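Local coordinates for protein homoserine dehydrogenase (Staphylococcus aureus M1064, PDB 4PG7) that catalyses the NAD(P)-dependent interconversion of aspartate semialdehyde and homoserine in the aspartic acid pathway, using a nucleotide-binding domain, a catalytic region and a C-terminal ACT domain, at residues N183-K188 against D201-L206; E298-A303 against Y317-G322; S375-V380 against S424-L429. All coordinates share one frame; numbering follows the deposited sequence.

Contact 1 of 3, residues N183-K188 against D201-L206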
loop_
_atom_site.group_PDB
_atom_site.type_symbol
_atom_site.label_atom_id
_atom_site.label_comp_id
_atom_site.label_asym_id
_atom_site.label_seq_id
_atom_site.Cartn_x
_atom_site.Cartn_y
_atom_site.Cartn_z
ATOM N N ASN A 183 -3.529 -11.544 14.676
ATOM C CA ASN A 183 -4.649 -11.256 13.821
ATOM C C ASN A 183 -5.346 -12.528 13.390
ATOM O O ASN A 183 -6.582 -12.577 13.350
ATOM C CB ASN A 183 -4.227 -10.461 12.599
ATOM C CG ASN A 183 -5.387 -9.719 11.995
ATOM O OD1 ASN A 183 -6.125 -9.025 12.718
ATOM N ND2 ASN A 183 -5.573 -9.840 10.687
ATOM N N PHE A 184 -4.573 -13.556 13.076
ATOM C CA PHE A 184 -5.149 -14.871 12.730
ATOM C C PHE A 184 -6.047 -15.379 13.850
ATOM O O PHE A 184 -7.168 -15.836 13.618
ATOM C CB PHE A 184 -4.054 -15.893 12.430
ATOM C CG PHE A 184 -4.591 -17.255 12.042
ATOM C CD1 PHE A 184 -4.821 -17.580 10.715
ATOM C CD2 PHE A 184 -4.901 -18.195 13.009
ATOM C CE1 PHE A 184 -5.355 -18.840 10.353
ATOM C CE2 PHE A 184 -5.427 -19.440 12.670
ATOM C CZ PHE A 184 -5.665 -19.754 11.336
ATOM N N ILE A 185 -5.555 -15.282 15.083
ATOM C CA ILE A 185 -6.305 -15.773 16.230
ATOM C C ILE A 185 -7.604 -15.010 16.393
ATOM O O ILE A 185 -8.674 -15.612 16.605
ATOM C CB ILE A 185 -5.433 -15.698 17.506
ATOM C CG1 ILE A 185 -4.340 -16.760 17.428
ATOM C CG2 ILE A 185 -6.270 -15.895 18.760
ATOM C CD1 ILE A 185 -3.185 -16.571 18.388
ATOM N N LEU A 186 -7.534 -13.670 16.307
ATOM C CA LEU A 186 -8.759 -12.867 16.441
ATOM C C LEU A 186 -9.782 -13.169 15.326
ATOM O O LEU A 186 -10.982 -13.202 15.579
ATOM C CB LEU A 186 -8.437 -11.384 16.517
ATOM C CG LEU A 186 -7.708 -10.919 17.785
ATOM C CD1 LEU A 186 -7.323 -9.458 17.670
ATOM C CD2 LEU A 186 -8.559 -11.134 19.003
ATOM N N SER A 187 -9.302 -13.373 14.104
ATOM C CA SER A 187 -10.172 -13.753 12.984
ATOM C C SER A 187 -10.855 -15.096 13.238
ATOM O O SER A 187 -12.035 -15.255 12.987
ATOM C CB SER A 187 -9.381 -13.811 11.675
ATOM O OG SER A 187 -8.941 -12.512 11.311
ATOM N N LYS A 188 -10.093 -16.053 13.748
ATOM C CA LYS A 188 -10.635 -17.373 14.065
ATOM C C LYS A 188 -11.720 -17.292 15.141
ATOM O O LYS A 188 -12.793 -17.873 14.985
ATOM C CB LYS A 188 -9.498 -18.275 14.524
ATOM C CG LYS A 188 -9.906 -19.714 14.799
ATOM C CD LYS A 188 -10.189 -20.502 13.530
ATOM C CE LYS A 188 -8.927 -20.804 12.739
ATOM N NZ LYS A 188 -9.207 -21.811 11.685
ATOM N N ASP A 201 -4.679 -22.664 20.052
ATOM C CA ASP A 201 -4.286 -24.055 19.760
ATOM C C ASP A 201 -4.407 -24.340 18.260
ATOM O O ASP A 201 -3.561 -25.030 17.671
ATOM C CB ASP A 201 -5.136 -25.040 20.562
ATOM C CG ASP A 201 -4.751 -25.073 22.052
ATOM O OD1 ASP A 201 -3.682 -24.541 22.457
ATOM O OD2 ASP A 201 -5.510 -25.675 22.816
ATOM N N GLU A 202 -5.476 -23.838 17.649
ATOM C CA GLU A 202 -5.666 -24.041 16.224
ATOM C C GLU A 202 -4.524 -23.364 15.454
ATOM O O GLU A 202 -3.959 -23.960 14.530
ATOM C CB GLU A 202 -7.043 -23.545 15.760
ATOM C CG GLU A 202 -7.410 -23.944 14.338
ATOM C CD GLU A 202 -7.275 -25.451 14.119
ATOM O OE1 GLU A 202 -6.448 -25.837 13.271
ATOM O OE2 GLU A 202 -7.924 -26.252 14.835
ATOM N N ALA A 203 -4.160 -22.144 15.843
ATOM C CA ALA A 203 -3.045 -21.457 15.186
ATOM C C ALA A 203 -1.731 -22.235 15.314
ATOM O O ALA A 203 -0.911 -22.250 14.373
ATOM C CB ALA A 203 -2.864 -20.062 15.739
ATOM N N LYS A 204 -1.497 -22.819 16.494
ATOM C CA LYS A 204 -0.356 -23.714 16.672
ATOM C C LYS A 204 -0.403 -24.884 15.698
ATOM O O LYS A 204 0.573 -25.143 15.014
ATOM C CB LYS A 204 -0.280 -24.244 18.106
ATOM C CG LYS A 204 0.305 -23.227 19.065
ATOM C CD LYS A 204 0.200 -23.685 20.502
ATOM C CE LYS A 204 0.902 -22.695 21.412
ATOM N NZ LYS A 204 0.670 -23.048 22.833
ATOM N N ARG A 205 -1.529 -25.582 15.627
ATOM C CA ARG A 205 -1.645 -26.745 14.736
ATOM C C ARG A 205 -1.479 -26.381 13.249
ATOM O O ARG A 205 -0.950 -27.172 12.460
ATOM C CB ARG A 205 -2.987 -27.458 14.885
ATOM C CG ARG A 205 -3.227 -28.152 16.208
ATOM C CD ARG A 205 -4.474 -29.020 16.209
ATOM N NE ARG A 205 -5.598 -28.162 16.442
ATOM C CZ ARG A 205 -6.168 -27.934 17.623
ATOM N NH1 ARG A 205 -5.795 -28.579 18.724
ATOM N NH2 ARG A 205 -7.165 -27.090 17.677
ATOM N N LEU A 206 -1.909 -25.172 12.885
ATOM C CA LEU A 206 -1.908 -24.769 11.494
ATOM C C LEU A 206 -0.599 -24.151 11.054
ATOM O O LEU A 206 -0.475 -23.818 9.893
ATOM C CB LEU A 206 -3.058 -23.820 11.210
ATOM C CG LEU A 206 -4.436 -24.440 11.266
ATOM C CD1 LEU A 206 -5.470 -23.342 11.037
ATOM C CD2 LEU A 206 -4.599 -25.546 10.238
#

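Contact 2 of 3, residues E298-A303 against Y317-G322. With ACT (acetate ion), chain E.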
loop_
_atom_site.group_PDB
_atom_site.type_symbol
_atom_site.label_atom_id
_atom_site.label_comp_id
_atom_site.label_asym_id
_atom_site.label_seq_id
_atom_site.Cartn_x
_atom_site.Cartn_y
_atom_site.Cartn_z
ATOM N N GLU A 298 -7.918 -9.623 7.560
ATOM C CA GLU A 298 -8.204 -10.880 8.263
ATOM C C GLU A 298 -7.045 -11.847 8.211
ATOM O O GLU A 298 -6.107 -11.695 7.412
ATOM C CB GLU A 298 -9.441 -11.577 7.648
ATOM C CG GLU A 298 -10.753 -10.810 7.785
ATOM C CD GLU A 298 -11.105 -10.416 9.228
ATOM O OE1 GLU A 298 -10.889 -11.192 10.186
ATOM O OE2 GLU A 298 -11.606 -9.300 9.420
ATOM N N ASP A 299 -7.111 -12.829 9.099
ATOM C CA ASP A 299 -6.164 -13.931 9.148
ATOM C C ASP A 299 -4.751 -13.429 9.368
ATOM O O ASP A 299 -4.559 -12.493 10.132
ATOM C CB ASP A 299 -6.333 -14.796 7.894
ATOM C CG ASP A 299 -7.764 -15.267 7.736
ATOM O OD1 ASP A 299 -8.434 -15.529 8.768
ATOM O OD2 ASP A 299 -8.244 -15.367 6.596
ATOM N N GLU A 300 -3.779 -13.981 8.665
ATOM C CA GLU A 300 -2.386 -13.607 8.865
ATOM C C GLU A 300 -1.958 -12.355 8.099
ATOM O O GLU A 300 -0.798 -11.979 8.140
ATOM C CB GLU A 300 -1.456 -14.782 8.534
ATOM C CG GLU A 300 -1.247 -15.104 7.051
ATOM C CD GLU A 300 -2.297 -16.020 6.449
ATOM O OE1 GLU A 300 -3.447 -16.102 6.961
ATOM O OE2 GLU A 300 -1.979 -16.646 5.415
ATOM N N TYR A 301 -2.880 -11.702 7.406
ATOM C CA TYR A 301 -2.525 -10.482 6.673
ATOM C C TYR A 301 -2.257 -9.336 7.633
ATOM O O TYR A 301 -2.777 -9.315 8.739
ATOM C CB TYR A 301 -3.595 -10.111 5.653
ATOM C CG TYR A 301 -3.463 -10.899 4.378
ATOM C CD1 TYR A 301 -2.785 -10.374 3.302
ATOM C CD2 TYR A 301 -3.991 -12.182 4.254
ATOM C CE1 TYR A 301 -2.638 -11.080 2.129
ATOM C CE2 TYR A 301 -3.847 -12.903 3.064
ATOM C CZ TYR A 301 -3.162 -12.342 2.012
ATOM O OH TYR A 301 -2.993 -13.000 0.807
ATOM N N ASN A 302 -1.373 -8.442 7.209
ATOM C CA ASN A 302 -1.045 -7.232 7.926
ATOM C C ASN A 302 -1.421 -6.021 7.080
ATOM O O ASN A 302 -1.751 -6.151 5.908
ATOM C CB ASN A 302 0.449 -7.221 8.279
ATOM C CG ASN A 302 0.793 -8.210 9.399
ATOM O OD1 ASN A 302 -0.093 -8.818 10.023
ATOM N ND2 ASN A 302 2.053 -8.355 9.668
ATOM N N ALA A 303 -1.412 -4.853 7.712
ATOM C CA ALA A 303 -1.728 -3.614 7.039
ATOM C C ALA A 303 -1.254 -2.444 7.865
ATOM O O ALA A 303 -1.258 -2.517 9.112
ATOM C CB ALA A 303 -3.235 -3.500 6.769
ATOM N N TYR A 317 -1.391 -3.199 2.366
ATOM C CA TYR A 317 -1.901 -4.470 2.857
ATOM C C TYR A 317 -1.076 -5.595 2.263
ATOM O O TYR A 317 -0.782 -5.581 1.074
ATOM C CB TYR A 317 -3.360 -4.592 2.433
ATOM C CG TYR A 317 -4.028 -5.966 2.489
ATOM C CD1 TYR A 317 -4.759 -6.341 3.594
ATOM C CD2 TYR A 317 -3.997 -6.845 1.397
ATOM C CE1 TYR A 317 -5.418 -7.568 3.649
ATOM C CE2 TYR A 317 -4.651 -8.081 1.426
ATOM C CZ TYR A 317 -5.367 -8.434 2.566
ATOM O OH TYR A 317 -6.029 -9.618 2.637
ATOM N N GLY A 318 -0.711 -6.569 3.083
ATOM C CA GLY A 318 0.007 -7.761 2.616
ATOM C C GLY A 318 0.449 -8.635 3.766
ATOM O O GLY A 318 0.305 -8.237 4.936
ATOM N N LYS A 319 0.973 -9.820 3.463
ATOM C CA LYS A 319 1.477 -10.715 4.504
ATOM C C LYS A 319 2.913 -10.394 4.852
ATOM O O LYS A 319 3.583 -9.646 4.134
ATOM C CB LYS A 319 1.465 -12.156 4.047
ATOM C CG LYS A 319 0.125 -12.730 3.700
ATOM C CD LYS A 319 0.311 -14.214 3.423
ATOM C CE LYS A 319 -0.889 -14.818 2.739
ATOM N NZ LYS A 319 -0.637 -16.240 2.391
ATOM N N GLY A 320 3.378 -10.944 5.974
ATOM C CA GLY A 320 4.766 -10.785 6.380
ATOM C C GLY A 320 5.682 -11.674 5.553
ATOM O O GLY A 320 5.235 -12.655 4.956
ATOM N N ALA A 321 6.963 -11.314 5.521
ATOM C CA ALA A 321 8.023 -12.188 4.980
ATOM C C ALA A 321 8.307 -13.360 5.939
ATOM O O ALA A 321 8.121 -13.198 7.143
ATOM C CB ALA A 321 9.285 -11.372 4.749
ATOM N N GLY A 322 8.799 -14.513 5.465
ATOM C CA GLY A 322 9.289 -14.735 4.109
ATOM C C GLY A 322 10.816 -14.817 4.077
ATOM O O GLY A 322 11.478 -13.857 3.697
HETATM C C ACT E . -7.132 -13.330 0.756
HETATM O O ACT E . -6.948 -12.076 0.694
HETATM O OXT ACT E . -7.284 -14.060 -0.252
HETATM C CH3 ACT E . -7.183 -14.013 2.080
HETATM O O HOH W 1 -7.461 -10.310 4.852
#

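Contact 3 of 3, residues S375-V380 against S424-L429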
loop_
_atom_site.group_PDB
_atom_site.type_symbol
_atom_site.label_atom_id
_atom_site.label_comp_id
_atom_site.label_asym_id
_atom_site.label_seq_id
_atom_site.Cartn_x
_atom_site.Cartn_y
_atom_site.Cartn_z
ATOM N N SER A 375 -10.664 11.058 21.765
ATOM C CA SER A 375 -10.483 9.632 21.866
ATOM C C SER A 375 -11.800 8.955 22.166
ATOM O O SER A 375 -12.712 9.565 22.731
ATOM C CB SER A 375 -9.513 9.325 22.986
ATOM O OG SER A 375 -8.261 9.900 22.728
ATOM N N ASN A 376 -11.880 7.684 21.796
ATOM C CA ASN A 376 -13.078 6.898 21.948
ATOM C C ASN A 376 -12.741 5.620 22.695
ATOM O O ASN A 376 -11.640 5.065 22.549
ATOM C CB ASN A 376 -13.661 6.565 20.587
ATOM C CG ASN A 376 -13.578 7.729 19.631
ATOM O OD1 ASN A 376 -14.034 8.824 19.938
ATOM N ND2 ASN A 376 -12.955 7.510 18.488
ATOM N N PHE A 377 -13.700 5.140 23.474
ATOM C CA PHE A 377 -13.414 4.028 24.396
ATOM C C PHE A 377 -14.541 3.031 24.461
ATOM O O PHE A 377 -15.712 3.401 24.382
ATOM C CB PHE A 377 -13.150 4.594 25.778
ATOM C CG PHE A 377 -11.985 5.540 25.832
ATOM C CD1 PHE A 377 -10.709 5.061 26.088
ATOM C CD2 PHE A 377 -12.166 6.920 25.626
ATOM C CE1 PHE A 377 -9.624 5.939 26.139
ATOM C CE2 PHE A 377 -11.092 7.799 25.686
ATOM C CZ PHE A 377 -9.823 7.302 25.942
ATOM N N PHE A 378 -14.163 1.777 24.689
ATOM C CA PHE A 378 -15.086 0.680 24.935
ATOM C C PHE A 378 -14.837 0.247 26.369
ATOM O O PHE A 378 -13.750 -0.174 26.698
ATOM C CB PHE A 378 -14.756 -0.471 23.990
ATOM C CG PHE A 378 -15.481 -1.764 24.263
ATOM C CD1 PHE A 378 -16.807 -1.922 23.933
ATOM C CD2 PHE A 378 -14.794 -2.870 24.730
ATOM C CE1 PHE A 378 -17.457 -3.148 24.117
ATOM C CE2 PHE A 378 -15.434 -4.087 24.913
ATOM C CZ PHE A 378 -16.769 -4.228 24.594
ATOM N N VAL A 379 -15.846 0.378 27.209
ATOM C CA VAL A 379 -15.695 0.183 28.641
ATOM C C VAL A 379 -16.616 -0.953 29.079
ATOM O O VAL A 379 -17.811 -0.900 28.818
ATOM C CB VAL A 379 -16.099 1.448 29.424
ATOM C CG1 VAL A 379 -15.882 1.216 30.915
ATOM C CG2 VAL A 379 -15.302 2.659 28.963
ATOM N N VAL A 380 -16.062 -1.959 29.752
ATOM C CA VAL A 380 -16.835 -3.084 30.286
ATOM C C VAL A 380 -16.893 -2.999 31.805
ATOM O O VAL A 380 -15.845 -2.884 32.457
ATOM C CB VAL A 380 -16.178 -4.414 29.927
ATOM C CG1 VAL A 380 -17.017 -5.575 30.440
ATOM C CG2 VAL A 380 -16.007 -4.520 28.421
ATOM N N SER A 424 -9.965 11.969 27.527
ATOM C CA SER A 424 -9.188 10.869 28.104
ATOM C C SER A 424 -10.070 9.738 28.618
ATOM O O SER A 424 -11.293 9.854 28.636
ATOM C CB SER A 424 -8.316 11.412 29.237
ATOM O OG SER A 424 -9.076 12.304 30.016
ATOM N N SER A 425 -9.437 8.635 29.003
ATOM C CA SER A 425 -10.155 7.465 29.509
ATOM C C SER A 425 -11.068 7.842 30.668
ATOM O O SER A 425 -10.644 8.515 31.587
ATOM C CB SER A 425 -9.198 6.366 29.943
ATOM O OG SER A 425 -9.908 5.231 30.440
ATOM N N PRO A 426 -12.344 7.421 30.605
ATOM C CA PRO A 426 -13.246 7.597 31.723
ATOM C C PRO A 426 -13.124 6.517 32.804
ATOM O O PRO A 426 -13.997 6.427 33.674
ATOM C CB PRO A 426 -14.616 7.485 31.054
ATOM C CG PRO A 426 -14.393 6.476 30.006
ATOM C CD PRO A 426 -13.007 6.722 29.495
ATOM N N GLU A 427 -12.098 5.680 32.736
ATOM C CA GLU A 427 -11.984 4.544 33.651
ATOM C C GLU A 427 -11.958 4.968 35.132
ATOM O O GLU A 427 -12.674 4.402 35.942
ATOM C CB GLU A 427 -10.758 3.673 33.314
ATOM C CG GLU A 427 -10.457 2.618 34.365
ATOM C CD GLU A 427 -9.548 1.496 33.886
ATOM O OE1 GLU A 427 -9.006 1.560 32.761
ATOM O OE2 GLU A 427 -9.391 0.521 34.664
ATOM N N GLU A 428 -11.125 5.931 35.479
ATOM C CA GLU A 428 -11.005 6.354 36.881
ATOM C C GLU A 428 -12.289 6.969 37.367
ATOM O O GLU A 428 -12.740 6.717 38.471
ATOM C CB GLU A 428 -9.890 7.388 37.027
ATOM C CG GLU A 428 -8.489 6.796 36.883
ATOM C CD GLU A 428 -7.413 7.680 37.493
ATOM O OE1 GLU A 428 -6.232 7.268 37.417
ATOM O OE2 GLU A 428 -7.728 8.776 38.040
ATOM N N LEU A 429 -12.874 7.787 36.513
ATOM C CA LEU A 429 -14.106 8.434 36.818
ATOM C C LEU A 429 -15.231 7.416 37.108
ATOM O O LEU A 429 -15.956 7.520 38.102
ATOM C CB LEU A 429 -14.476 9.341 35.640
ATOM C CG LEU A 429 -15.856 9.956 35.692
ATOM C CD1 LEU A 429 -15.940 10.954 36.840
ATOM C CD2 LEU A 429 -16.130 10.646 34.363
#

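Contact 1 of 3, residues N183-K188 against D201-L206
Phe184 and Ile185 close on the methyl of Ala203, and this apolar meeting is the centre of the contact. The Phe184 ring brings CD2 to 3.9 Å from Ala203 CB and, further round its rim, CZ to 3.6 Å from Leu206 CD1; both methyls approach the ring obliquely. The ring reaches that far because its CG stands anti to the backbone N (chi1 -179°), which swings it out toward 201-206. Ile185 touches with its longer branch, CG1 lying 4.0 Å from Ala203 CB, so one small side chain receives two large ones. Phe208, just past the second segment, stacks on Phe184, and Ile185 also packs on Phe196, Ala199 and Leu200 of the second helix.

The two segments belong to consecutive helices, 180-192 and 196-205, joined by a short connection and packed at a steep angle. Their short axes come within 9.9 Å at 124°, well short of antiparallel, with Ile185 and Ala203 facing each other at the nearest backbone positions.

Farther out, where Lys188 and Glu202 are partly exposed, the aliphatic parts of two charged chains meet. Lys188 is bent at chi2 and chi3, folding its chain so that CE rests 3.8 Å from Glu202 CG. Its NZ lies 4.1 Å from Leu206 CD1, the two side chains crossing at about a right angle. The ammonium group is not paired with the Glu202 carboxylate; NZ makes a salt bridge with Glu192 instead. Glu202 turns to its own helix, where OE2 takes a 3.1 Å salt bridge from Arg205 NH2. That donor lies above the carboxylate plane, while the carboxylate oxygen sits close to the guanidinium plane.

Contact 2 of 3, residues E298-A303 against Y317-G322
Asn302 and Gly318 pair at the open end of the beta hairpin formed by strands 302-308 and 314-318. They make an antiparallel hydrogen-bonded pair: Asn302 N gives to Gly318 O at 2.8 Å, and Gly318 N returns a bond to Asn302 O at 3.0 Å. The next pair, Ala303 with Tyr317, is non-hydrogen-bonded, and the CA of Tyr317 makes a CA-H...O contact with Asn302 O. A type II' turn from Glu298 to Tyr301 leads into the first strand. Tyr317 also pairs in an antiparallel ladder with a strand of the second subunit, so the sheet continues across the dimer interface.

Aromatic and aliphatic groups form a layered arrangement round Tyr301. Its ring and that of Tyr317 are nearly parallel, 4° between planes, but slid apart with centroids 4.7 Å from each other; Tyr317 OH lies over one face of the Tyr301 ring, toward its rim. Over the opposite face comes Lys319, whose CG is 3.6 Å from the Tyr301 ring centroid in a CH-pi contact. The Lys319 chain is extended beyond CG, which brings CE alongside the phenol end of Tyr301. Tyr301 OH bonds to the backbone N of Asp313 of the second subunit.

A salt bridge joins Glu300 to Lys319. Glu300 has CG between its backbone N and carbonyl carbon (chi1 75°), and its bent chain brings OE2 to 3.3 Å from Lys319 NZ, where the hydrogen bond is weak.

An acetate ion, probably from the crystallisation liquor, lies beside the two tyrosines, its CH3 3.7 Å from Tyr301 CE2. A water bridges the hairpin base, 2.8 Å from Glu298 N and 2.7 Å from Tyr317 OH.

Contact 3 of 3, residues S375-V380 against S424-L429
Ser424 meets the ring of Phe377 through its backbone, its O lying 3.6 Å from Phe377 CE2 in an oblique approach. Ser425 follows and settles over the ring face: its N is 3.4 Å from Phe377 CZ, and its CA makes a CH-pi contact 3.8 Å from the Phe377 ring centroid, displaced toward the rim. The Ser425 hydroxyl points elsewhere. With OG anti to the backbone N (chi1 180°), it accepts a 3.2 Å bond from Glu427 N, an ST turn leading into helix 427-432. Pro426, at the N-cap position of that helix, lays CD over the same face of Phe377, 4.2 Å from the ring centroid in a second CH-pi contact. Its CG reaches further along the strand to Val379 CG2, at 4.1 Å, while Leu399 also packs on the proline. Past Pro426 the chain turns into the helix, where Glu427 rests on Val440 of strand 436-444. Strand 375-382 is hydrogen-bonded between 414-422 and 436-444. The contact thus joins the first strand to the start of the second helix in the beta-alpha-beta-beta-alpha-beta (ferredoxin-like) order of an ACT domain.

In the fold
Contacts 1 and 2 adjoin, their centres 14 Å apart, whereas contact 3 lies in the C-terminal domain, about 29 Å from contact 1 and 30 Å from contact 2 between centres. Helix 180-192 joins the first two: Ser187 OG is 2.6 Å from Glu298 OE1 and 2.9 Å from Asp299 N, both probable hydrogen bonds, so helix 180-192 is bonded to the turn that opens contact 2. Contacts 2 and 3 do not touch, yet both reach the same mixed sheet. The bound lysine, whose pocket includes Arg246 and Asp438, is about 13 Å from the Ile185 side chain of contact 1 and about 11 Å from that of Val379 in contact 3.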